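Local coordinates for putative uronate isomerase (Thermotoga maritima, PDB 4NAR), which is of unproven function but may have a lactate racemase-type activity, at residues 105-110 with 170-175; 116-121 with 128-133. All coordinates share one frame; numbering follows the deposited sequence.

Interaction 1 of 2, residues 105-110 with 170-175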
loop_
_atom_site.group_PDB
_atom_site.type_symbol
_atom_site.label_atom_id
_atom_site.label_comp_id
_atom_site.label_asym_id
_atom_site.label_seq_id
_atom_site.Cartn_x
_atom_site.Cartn_y
_atom_site.Cartn_z
ATOM N N GLU A 105 22.167 -3.193 6.560
ATOM C CA GLU A 105 23.168 -2.147 6.408
ATOM C C GLU A 105 22.598 -0.845 5.832
ATOM O O GLU A 105 23.176 0.231 6.015
ATOM C CB GLU A 105 24.326 -2.672 5.557
ATOM C CG GLU A 105 25.105 -3.800 6.239
ATOM C CD GLU A 105 25.576 -3.410 7.639
ATOM O OE1 GLU A 105 26.069 -2.261 7.822
ATOM O OE2 GLU A 105 25.445 -4.251 8.559
ATOM N N ALA A 106 21.457 -0.943 5.156
ATOM C CA ALA A 106 20.796 0.217 4.563
ATOM C C ALA A 106 19.932 0.988 5.586
ATOM O O ALA A 106 19.461 2.109 5.319
ATOM C CB ALA A 106 19.944 -0.229 3.408
ATOM N N LEU A 107 19.735 0.390 6.760
ATOM C CA LEU A 107 18.770 0.919 7.713
ATOM C C LEU A 107 19.432 1.583 8.908
ATOM O O LEU A 107 20.556 1.234 9.291
ATOM C CB LEU A 107 17.844 -0.198 8.199
ATOM C CG LEU A 107 17.310 -1.074 7.062
ATOM C CD1 LEU A 107 16.688 -2.337 7.624
ATOM C CD2 LEU A 107 16.314 -0.304 6.165
ATOM N N ALA A 108 18.721 2.550 9.487
ATOM C CA ALA A 108 19.145 3.177 10.732
ATOM C C ALA A 108 18.174 2.770 11.836
ATOM O O ALA A 108 16.948 2.814 11.653
ATOM C CB ALA A 108 19.202 4.713 10.591
ATOM N N PHE A 109 18.718 2.359 12.973
ATOM C CA PHE A 109 17.895 2.076 14.139
ATOM C C PHE A 109 17.493 3.400 14.791
ATOM O O PHE A 109 18.366 4.230 15.084
ATOM C CB PHE A 109 18.703 1.255 15.136
ATOM C CG PHE A 109 17.958 0.936 16.393
ATOM C CD1 PHE A 109 16.863 0.081 16.355
ATOM C CD2 PHE A 109 18.340 1.492 17.616
ATOM C CE1 PHE A 109 16.158 -0.227 17.515
ATOM C CE2 PHE A 109 17.643 1.194 18.786
ATOM C CZ PHE A 109 16.550 0.325 18.735
ATOM N N VAL A 110 16.203 3.621 15.036
ATOM C CA VAL A 110 15.837 4.871 15.718
ATOM C C VAL A 110 15.345 4.667 17.155
ATOM O O VAL A 110 15.324 5.614 17.951
ATOM C CB VAL A 110 14.812 5.759 14.926
ATOM C CG1 VAL A 110 15.266 5.976 13.491
ATOM C CG2 VAL A 110 13.418 5.166 14.968
ATOM N N ILE A 170 9.632 2.841 3.671
ATOM C CA ILE A 170 11.086 2.831 3.705
ATOM C C ILE A 170 11.578 2.259 5.031
ATOM O O ILE A 170 12.595 2.695 5.597
ATOM C CB ILE A 170 11.642 4.250 3.508
ATOM C CG1 ILE A 170 11.060 5.175 4.587
ATOM C CG2 ILE A 170 11.333 4.759 2.085
ATOM C CD1 ILE A 170 11.517 6.588 4.502
ATOM N N ALA A 171 10.844 1.271 5.515
ATOM C CA ALA A 171 11.128 0.679 6.813
ATOM C C ALA A 171 11.715 -0.729 6.627
ATOM O O ALA A 171 12.447 -1.011 5.647
ATOM C CB ALA A 171 9.859 0.643 7.664
ATOM N N SER A 172 11.376 -1.617 7.555
ATOM C CA SER A 172 11.871 -2.972 7.484
ATOM C C SER A 172 10.985 -3.947 8.241
ATOM O O SER A 172 9.926 -3.584 8.775
ATOM C CB SER A 172 13.322 -3.043 7.977
ATOM O OG SER A 172 13.485 -2.369 9.216
ATOM N N THR A 173 11.482 -5.174 8.316
ATOM C CA THR A 173 10.703 -6.352 8.644
ATOM C C THR A 173 9.936 -6.326 9.961
ATOM O O THR A 173 8.741 -6.630 9.984
ATOM C CB THR A 173 11.617 -7.580 8.622
ATOM O OG1 THR A 173 12.070 -7.766 7.280
ATOM C CG2 THR A 173 10.872 -8.821 9.069
ATOM N N GLU A 174 10.619 -5.989 11.049
ATOM C CA GLU A 174 10.029 -6.178 12.369
ATOM C C GLU A 174 8.784 -5.330 12.557
ATOM O O GLU A 174 7.716 -5.868 12.885
ATOM C CB GLU A 174 11.026 -5.911 13.500
ATOM C CG GLU A 174 12.323 -6.684 13.393
ATOM C CD GLU A 174 13.388 -5.897 12.626
ATOM O OE1 GLU A 174 13.038 -5.210 11.614
ATOM O OE2 GLU A 174 14.573 -5.963 13.045
ATOM N N VAL A 175 8.908 -4.018 12.343
ATOM C CA VAL A 175 7.774 -3.139 12.580
ATOM C C VAL A 175 6.641 -3.392 11.570
ATOM O O VAL A 175 5.450 -3.288 11.910
ATOM C CB VAL A 175 8.206 -1.642 12.600
ATOM C CG1 VAL A 175 8.812 -1.220 11.232
ATOM C CG2 VAL A 175 7.045 -0.736 13.028
#

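Interaction 2 of 2, residues 116-121 with 128-133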
loop_
_atom_site.group_PDB
_atom_site.type_symbol
_atom_site.label_atom_id
_atom_site.label_comp_id
_atom_site.label_asym_id
_atom_site.label_seq_id
_atom_site.Cartn_x
_atom_site.Cartn_y
_atom_site.Cartn_z
ATOM N N GLY A 116 4.575 -3.597 26.049
ATOM C CA GLY A 116 3.204 -3.405 26.494
ATOM C C GLY A 116 2.287 -2.934 25.377
ATOM O O GLY A 116 1.235 -3.531 25.110
ATOM N N PHE A 117 2.696 -1.859 24.714
ATOM C CA PHE A 117 1.955 -1.305 23.592
ATOM C C PHE A 117 1.845 -2.310 22.437
ATOM O O PHE A 117 0.766 -2.486 21.859
ATOM C CB PHE A 117 2.625 -0.003 23.144
ATOM C CG PHE A 117 2.104 0.531 21.840
ATOM C CD1 PHE A 117 0.849 1.144 21.770
ATOM C CD2 PHE A 117 2.866 0.415 20.674
ATOM C CE1 PHE A 117 0.359 1.637 20.547
ATOM C CE2 PHE A 117 2.384 0.908 19.452
ATOM C CZ PHE A 117 1.127 1.517 19.389
ATOM N N VAL A 118 2.958 -2.975 22.115
ATOM C CA VAL A 118 2.975 -3.989 21.057
ATOM C C VAL A 118 1.975 -5.108 21.359
ATOM O O VAL A 118 1.162 -5.498 20.503
ATOM C CB VAL A 118 4.393 -4.571 20.856
ATOM C CG1 VAL A 118 4.348 -5.897 20.087
ATOM C CG2 VAL A 118 5.285 -3.553 20.143
ATOM N N SER A 119 2.029 -5.596 22.593
ATOM C CA SER A 119 1.089 -6.599 23.084
ATOM C C SER A 119 -0.366 -6.127 22.931
ATOM O O SER A 119 -1.216 -6.870 22.469
ATOM C CB SER A 119 1.406 -6.932 24.546
ATOM O OG SER A 119 0.490 -7.881 25.066
ATOM N N GLU A 120 -0.637 -4.884 23.300
ATOM C CA GLU A 120 -1.991 -4.339 23.233
ATOM C C GLU A 120 -2.534 -4.198 21.804
ATOM O O GLU A 120 -3.730 -4.366 21.576
ATOM C CB GLU A 120 -2.046 -2.985 23.944
ATOM C CG GLU A 120 -3.272 -2.809 24.823
ATOM C CD GLU A 120 -4.138 -1.644 24.384
ATOM O OE1 GLU A 120 -3.745 -0.483 24.654
ATOM O OE2 GLU A 120 -5.205 -1.890 23.767
HETATM N N MSE A 121 -1.665 -3.871 20.850
HETATM C CA MSE A 121 -2.071 -3.813 19.445
HETATM C C MSE A 121 -2.281 -5.215 18.851
HETATM O O MSE A 121 -3.036 -5.388 17.884
HETATM C CB MSE A 121 -1.014 -3.079 18.607
HETATM C CG MSE A 121 -0.803 -1.617 18.960
HETATM SE SE MSE A 121 -2.422 -0.566 18.784
HETATM C CE MSE A 121 -2.762 -0.251 20.702
ATOM N N GLU A 128 6.791 -8.254 22.905
ATOM C CA GLU A 128 8.211 -7.923 22.937
ATOM C C GLU A 128 8.448 -6.498 22.420
ATOM O O GLU A 128 7.577 -5.911 21.777
ATOM C CB GLU A 128 9.016 -8.923 22.098
ATOM C CG GLU A 128 8.595 -8.982 20.619
ATOM C CD GLU A 128 9.538 -9.824 19.762
ATOM O OE1 GLU A 128 9.118 -10.933 19.355
ATOM O OE2 GLU A 128 10.683 -9.373 19.496
ATOM N N GLU A 129 9.624 -5.952 22.723
ATOM C CA GLU A 129 10.062 -4.672 22.166
ATOM C C GLU A 129 10.320 -4.837 20.667
ATOM O O GLU A 129 11.015 -5.772 20.254
ATOM C CB GLU A 129 11.343 -4.186 22.862
ATOM C CG GLU A 129 11.119 -3.184 23.976
ATOM C CD GLU A 129 12.354 -2.977 24.850
ATOM O OE1 GLU A 129 12.992 -1.901 24.759
ATOM O OE2 GLU A 129 12.688 -3.892 25.639
ATOM N N ILE A 130 9.767 -3.932 19.861
ATOM C CA ILE A 130 9.928 -3.992 18.415
ATOM C C ILE A 130 10.871 -2.880 17.961
ATOM O O ILE A 130 10.592 -1.698 18.165
ATOM C CB ILE A 130 8.558 -3.889 17.686
ATOM C CG1 ILE A 130 7.731 -5.161 17.923
ATOM C CG2 ILE A 130 8.743 -3.657 16.193
ATOM C CD1 ILE A 130 8.369 -6.417 17.344
ATOM N N PRO A 131 12.011 -3.251 17.361
ATOM C CA PRO A 131 12.939 -2.214 16.886
ATOM C C PRO A 131 12.384 -1.504 15.643
ATOM O O PRO A 131 11.749 -2.143 14.790
ATOM C CB PRO A 131 14.211 -3.003 16.543
ATOM C CG PRO A 131 13.714 -4.418 16.247
ATOM C CD PRO A 131 12.521 -4.620 17.147
ATOM N N ILE A 132 12.600 -0.192 15.564
ATOM C CA ILE A 132 12.195 0.589 14.399
ATOM C C ILE A 132 13.422 0.960 13.574
ATOM O O ILE A 132 14.284 1.718 14.033
ATOM C CB ILE A 132 11.451 1.883 14.817
ATOM C CG1 ILE A 132 10.178 1.523 15.584
ATOM C CG2 ILE A 132 11.092 2.732 13.611
ATOM C CD1 ILE A 132 10.212 1.975 17.020
ATOM N N LYS A 133 13.486 0.433 12.355
ATOM C CA LYS A 133 14.623 0.681 11.474
ATOM C C LYS A 133 14.158 1.173 10.106
ATOM O O LYS A 133 13.340 0.510 9.436
ATOM C CB LYS A 133 15.452 -0.595 11.308
ATOM C CG LYS A 133 15.930 -1.195 12.615
ATOM C CD LYS A 133 16.706 -2.468 12.354
ATOM C CE LYS A 133 16.865 -3.288 13.627
ATOM N NZ LYS A 133 16.808 -4.747 13.310
#

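Interaction 1 of 2, residues 105-110 with 170-175
Leu107 and Ala171 are the closest backbone positions here, their CA atoms 7.7 Å apart, and no hydrogen bond joins the segments; a single side chain spans the gap. Leu107, the first residue of strand 107-113, sends its two methyls to different targets. Leu107 CD1 packs against the serine methylene, 3.5 Å from Ser172 CB, and lies 3.6 Å from Ser172 OG. Leu107 CD2 turns to the preceding peptide and rests more loosely, 4.0 Å from Ala171 O. With chi1 at -46° and CG anti to the carbonyl carbon, the forked end of the leucine reaches the backbone just before the helix. The strand belongs to a two-stranded antiparallel sheet with 130-135, and it is here brought up against the start of helix 173-186. Ser172 holds the N-cap position of that helix, yet its side chain makes no capping bond; its hydroxyl is hydrogen-bonded to Lys133 O of the neighbouring strand instead. A small residue suits this buried site, because its CB offers an apolar surface to the leucine while OG is satisfied by the strand. Ala171 O likewise has a polar partner, accepting a hydrogen bond from His99 NE2.

Interaction 2 of 2, residues 116-121 with 128-133
This is a small van der Waals contact between a short helix and the start of the strand that follows it: Val118, on helix 115-121, packs over the chain at Glu128 and Ile130, where strand 130-135 begins. Val118 meets Ile130 with both methyls. Val118 CG2 lies 3.7 Å from Ile130 CG1, the closer of the two methyls to it, while Val118 CG1 is 4.1 Å from the same atom, and the two side chains cross at about a right angle. Having CG1 anti to the backbone N (chi1 163°) leaves CG2 beside that N, and both branches face Ile130 CG1. The carbonyl of Glu128 also faces the valine, its O atom 3.6 Å from Val118 CB and against both methyls, in van der Waals contact only. The CB of Glu128 points away from the helix, whereas Ile130 is buried and also touches Thr178 of helix 173-186. Cut back to alanine, Val118 would keep CB near Glu128 O, but Ile130 CG1 is likely to lose both methyls that pack on it, opening a gap between helix and strand. Leu113 and Leu126 also touch the valine. A beta-branched residue fits, being compact yet broad enough to touch both the Glu128 carbonyl and Ile130. The whole is an antiparallel strand-helix-strand unit, with helix 115-121 in the connection between strands 107-113 and 130-135 and packed on the start of the second.

How the interactions relate
Following the chain from the N terminus, strand 107-113 comes first and runs almost directly into helix 115-121; a short loop then leads to strand 130-135, and interaction 2 closes this small loop. Interaction 1 closes a much longer one, from 105-110 to 170-175, which wholly contains the other; the two do not cross. Their centres lie about 14 Å apart, joined through the two-stranded sheet: Val110 N probably hydrogen-bonds to Ile132 O at 2.9 Å, and Phe109 packs on Pro131. Lys133 NZ forms a salt bridge to Glu174 OE2 at 2.6 Å, so the first turn of helix 173-186 is tied to the second strand, while the residues just before it meet the first.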